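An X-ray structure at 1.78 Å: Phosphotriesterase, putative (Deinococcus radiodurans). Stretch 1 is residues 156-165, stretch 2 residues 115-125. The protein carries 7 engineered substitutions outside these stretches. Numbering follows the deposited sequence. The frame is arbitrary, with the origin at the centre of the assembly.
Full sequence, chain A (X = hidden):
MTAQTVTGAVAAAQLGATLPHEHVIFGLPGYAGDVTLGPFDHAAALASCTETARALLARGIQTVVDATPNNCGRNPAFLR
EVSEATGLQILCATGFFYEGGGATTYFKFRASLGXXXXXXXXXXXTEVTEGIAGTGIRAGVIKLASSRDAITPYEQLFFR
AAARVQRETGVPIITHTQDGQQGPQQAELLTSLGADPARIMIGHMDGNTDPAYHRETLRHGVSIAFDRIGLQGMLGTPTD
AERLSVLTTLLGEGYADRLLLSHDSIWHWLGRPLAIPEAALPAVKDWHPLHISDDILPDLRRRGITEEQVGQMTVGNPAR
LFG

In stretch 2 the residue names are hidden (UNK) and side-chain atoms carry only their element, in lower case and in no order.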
# COMPACT_ATOMS: atom_id res chain seq x y z
N GLN A 156 7.85 5.68 15.52
CA GLN A 156 7.40 7.06 15.53
C GLN A 156 8.39 8.00 14.86
O GLN A 156 8.03 9.06 14.37
CB GLN A 156 7.04 7.51 16.94
CG GLN A 156 5.78 6.83 17.43
CD GLN A 156 5.25 7.48 18.68
OE1 GLN A 156 5.17 8.71 18.76
NE2 GLN A 156 4.89 6.67 19.67
N LEU A 157 9.65 7.59 14.82
CA LEU A 157 10.65 8.37 14.13
C LEU A 157 10.17 8.61 12.71
O LEU A 157 10.29 9.71 12.20
CB LEU A 157 11.99 7.62 14.10
CG LEU A 157 12.61 7.34 15.48
CD1 LEU A 157 13.71 6.32 15.36
CD2 LEU A 157 13.14 8.61 16.09
N PHE A 158 9.67 7.53 12.09
CA PHE A 158 9.24 7.56 10.71
C PHE A 158 7.95 8.36 10.55
O PHE A 158 7.82 9.12 9.61
CB PHE A 158 9.07 6.14 10.15
CG PHE A 158 10.39 5.33 10.14
CD1 PHE A 158 10.83 4.67 11.28
CD2 PHE A 158 11.17 5.24 8.98
CE1 PHE A 158 12.05 3.94 11.27
CE2 PHE A 158 12.39 4.54 8.98
CZ PHE A 158 12.81 3.88 10.12
N PHE A 159 7.01 8.20 11.48
CA PHE A 159 5.79 9.00 11.44
C PHE A 159 6.12 10.49 11.49
O PHE A 159 5.52 11.29 10.74
CB PHE A 159 4.81 8.61 12.57
CG PHE A 159 3.98 7.37 12.27
CD1 PHE A 159 4.59 6.12 12.16
CD2 PHE A 159 2.60 7.45 12.11
CE1 PHE A 159 3.85 4.98 11.88
CE2 PHE A 159 1.85 6.31 11.83
CZ PHE A 159 2.46 5.07 11.72
N ARG A 160 7.06 10.90 12.34
CA ARG A 160 7.33 12.34 12.45
C ARG A 160 8.09 12.83 11.23
O ARG A 160 7.82 13.91 10.74
CB ARG A 160 8.10 12.69 13.77
CG ARG A 160 7.30 12.38 15.04
CD ARG A 160 7.95 12.96 16.32
NE ARG A 160 9.19 12.30 16.67
CZ ARG A 160 9.30 11.22 17.43
NH1 ARG A 160 8.22 10.63 17.93
NH2 ARG A 160 10.49 10.71 17.70
N ALA A 161 9.01 12.02 10.72
CA ALA A 161 9.71 12.40 9.49
C ALA A 161 8.73 12.50 8.30
O ALA A 161 8.82 13.43 7.50
CB ALA A 161 10.81 11.43 9.17
N ALA A 162 7.83 11.53 8.17
CA ALA A 162 6.83 11.57 7.10
C ALA A 162 5.90 12.80 7.20
O ALA A 162 5.57 13.42 6.19
CB ALA A 162 6.01 10.30 7.11
N ALA A 163 5.44 13.13 8.40
CA ALA A 163 4.51 14.26 8.54
C ALA A 163 5.18 15.54 8.04
O ALA A 163 4.57 16.38 7.38
CB ALA A 163 4.03 14.39 9.99
N ARG A 164 6.46 15.68 8.33
CA ARG A 164 7.22 16.83 7.88
C ARG A 164 7.34 16.88 6.36
O ARG A 164 7.13 17.92 5.74
CB ARG A 164 8.59 16.77 8.53
CG ARG A 164 9.50 17.87 8.14
CD ARG A 164 10.73 17.77 9.00
NE ARG A 164 11.63 18.90 8.83
CZ ARG A 164 12.92 18.87 9.15
NH1 ARG A 164 13.48 17.74 9.64
NH2 ARG A 164 13.66 19.96 8.97
N VAL A 165 7.69 15.76 5.74
CA VAL A 165 7.74 15.74 4.30
C VAL A 165 6.36 16.03 3.71
O VAL A 165 6.25 16.69 2.68
CB VAL A 165 8.27 14.35 3.73
CG1 VAL A 165 8.31 14.43 2.23
CG2 VAL A 165 9.64 14.08 4.28
N UNK A 115 20.46 11.92 15.53
CA UNK A 115 19.14 12.38 15.10
C UNK A 115 18.64 11.56 13.92
O UNK A 115 18.68 12.02 12.78
o UNK A 115 17.79 15.71 14.34
c UNK A 115 17.84 14.49 14.54
o UNK A 115 16.81 13.78 14.64
c UNK A 115 19.21 13.84 14.68
N UNK A 116 18.17 10.35 14.20
CA UNK A 116 17.65 9.48 13.15
C UNK A 116 16.40 10.07 12.47
O UNK A 116 16.19 9.87 11.28
c UNK A 116 17.35 8.10 13.72
N UNK A 117 15.57 10.79 13.22
CA UNK A 117 14.37 11.37 12.59
C UNK A 117 14.77 12.27 11.42
O UNK A 117 14.21 12.18 10.33
c UNK A 117 12.25 12.73 13.01
o UNK A 117 11.09 14.79 13.43
o UNK A 117 11.42 13.46 15.13
c UNK A 117 11.56 13.75 13.93
c UNK A 117 13.55 12.18 13.60
N UNK A 118 15.73 13.14 11.65
CA UNK A 118 16.19 14.03 10.59
C UNK A 118 16.84 13.26 9.44
O UNK A 118 16.71 13.66 8.29
c UNK A 118 17.14 15.09 11.15
o UNK A 118 16.41 15.98 11.99
N UNK A 119 17.55 12.18 9.74
CA UNK A 119 18.13 11.36 8.68
C UNK A 119 17.06 10.71 7.84
O UNK A 119 17.17 10.64 6.60
o UNK A 119 22.41 10.30 10.85
c UNK A 119 19.08 10.30 9.26
c UNK A 119 21.24 9.97 10.56
o UNK A 119 20.76 8.85 10.84
c UNK A 119 20.35 10.96 9.82
N UNK A 120 16.02 10.21 8.51
CA UNK A 120 14.90 9.59 7.82
C UNK A 120 14.17 10.64 6.99
O UNK A 120 13.82 10.41 5.85
c UNK A 120 13.99 7.30 10.78
c UNK A 120 12.68 8.43 8.11
c UNK A 120 14.69 7.81 9.55
c UNK A 120 13.94 8.94 8.82
N UNK A 121 13.95 11.80 7.58
CA UNK A 121 13.31 12.86 6.87
C UNK A 121 14.07 13.17 5.57
O UNK A 121 13.43 13.37 4.53
c UNK A 121 13.09 15.39 7.00
c UNK A 121 13.25 14.11 7.77
o UNK A 121 12.72 18.93 4.85
c UNK A 121 14.07 17.38 6.06
c UNK A 121 11.72 16.96 5.77
c UNK A 121 14.19 16.20 6.77
c UNK A 121 11.86 15.77 6.49
c UNK A 121 12.83 17.75 5.56
N UNK A 122 15.40 13.22 5.64
CA UNK A 122 16.20 13.59 4.46
C UNK A 122 16.07 12.55 3.37
O UNK A 122 15.98 12.87 2.18
c UNK A 122 18.01 14.89 5.69
c UNK A 122 17.68 13.73 4.81
o UNK A 122 17.67 17.27 5.75
o UNK A 122 17.66 16.32 3.77
c UNK A 122 17.76 16.25 5.02
N UNK A 123 16.07 11.29 3.77
CA UNK A 123 15.86 10.20 2.80
C UNK A 123 14.49 10.33 2.14
O UNK A 123 14.34 10.25 0.90
s UNK A 123 15.55 6.14 3.64
c UNK A 123 13.92 6.30 4.38
c UNK A 123 16.00 8.84 3.50
c UNK A 123 15.54 7.66 2.65
N UNK A 124 13.45 10.48 2.94
CA UNK A 124 12.13 10.57 2.36
C UNK A 124 12.05 11.77 1.43
O UNK A 124 11.54 11.65 0.31
s UNK A 124 9.70 9.65 5.58
c UNK A 124 11.07 10.67 3.44
c UNK A 124 10.84 9.38 4.20
c UNK A 124 9.52 7.95 6.15
N UNK A 125 12.55 12.92 1.88
CA UNK A 125 12.39 14.14 1.12
C UNK A 125 13.10 13.99 -0.21
O UNK A 125 12.56 14.37 -1.25
n UNK A 125 15.41 17.78 -0.40
c UNK A 125 12.97 15.35 1.87
c UNK A 125 13.49 17.84 1.70
c UNK A 125 12.73 16.67 1.11
n UNK A 125 14.92 17.57 1.85
c UNK A 125 15.80 17.55 0.86
n UNK A 125 17.09 17.30 1.11
O HOH W 1 12.96 12.30 17.27
O HOH W 2 16.60 18.23 10.01

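Position 115 carries two side-chain carbons, the second bearing two oxygens, and makes no contact with stretch 1. It is an aspartate lying just before the helix: Asp115 OD1 accepts from the backbone N of residue 118 at 3.2 Å, capping the helix. Position 116 has a single side-chain carbon, with its CB 4.4 Å from Leu157 CD1; it is Ala116.

At position 117 three carbons run unbranched to a pair of oxygens, one of them 2.9 Å from Arg160 NE. This is a glutamate, and the contact between Arg160 NE and Glu117 OE1 is a hydrogen-bonded salt bridge, reinforced by water 1, which donates to Glu117 OE1 and is itself the acceptor for Arg160 NH2. At position 118 one carbon carries one oxygen, which lies 4.1 Å from Arg164 NH1; this is Ser118. Its OG donates to Asp115 OD2 at 2.7 Å, adding a second bond to the cap, and water 2 links the same hydroxyl to Arg164 NH1.

Position 119 again shows three carbons and two terminal oxygens, but lies beyond the reach of stretch 1; it is Glu119. Position 120 has four carbons, forked at the first with one arm two carbons long; the end of that arm lies over the face of the Phe158 ring, and the one-carbon arm approaches Ala161 CB. This is an isoleucine. Ile120 CD1 sits 3.6 Å from the centroid of the Phe158 ring, while Ile120 CG2 is 3.7 Å from Ala161 CB.

Position 121 has one carbon leading to a six-carbon ring with an oxygen attached, and the guanidinium of Arg164 lies flat on that ring. The residue is Tyr121, with Arg164 CZ 3.7 Å from its ring centroid in a cation-pi arrangement. At position 122, three carbons and two oxygens give Glu122, out of contact with stretch 1. Position 123, an unbranched chain of two carbons, sulfur and carbon, is Met123, which also stays out of contact.

The same unbranched chain at position 124 reaches Phe158, Ala161, Ala162 and Val165: Met124, whose SD is 3.7 Å from Ala162 N. Position 125 has three carbons, a nitrogen, and a carbon carrying two more nitrogens; its backbone N is 3.9 Å and its CB 4.3 Å from Val165 CG2. It is Arg125, whose end leads away from stretch 1 and whose NH2 forms a salt bridge with Glu122 OE1 at 2.9 Å.

The helices cross at −47° with their axes 8.4 Å apart at closest approach. The small side chain of Ala161 fits among Glu117, Ile120, Tyr121 and Met124, allowing close backbone approach, while Met124 fills the reciprocal hollow. Around this apolar packing, the Arg160–Glu117 salt bridge and the Arg164–Tyr121 stack add polar and cation-pi contacts.

Stretch 2 (115-125) DAESEIYEMMR
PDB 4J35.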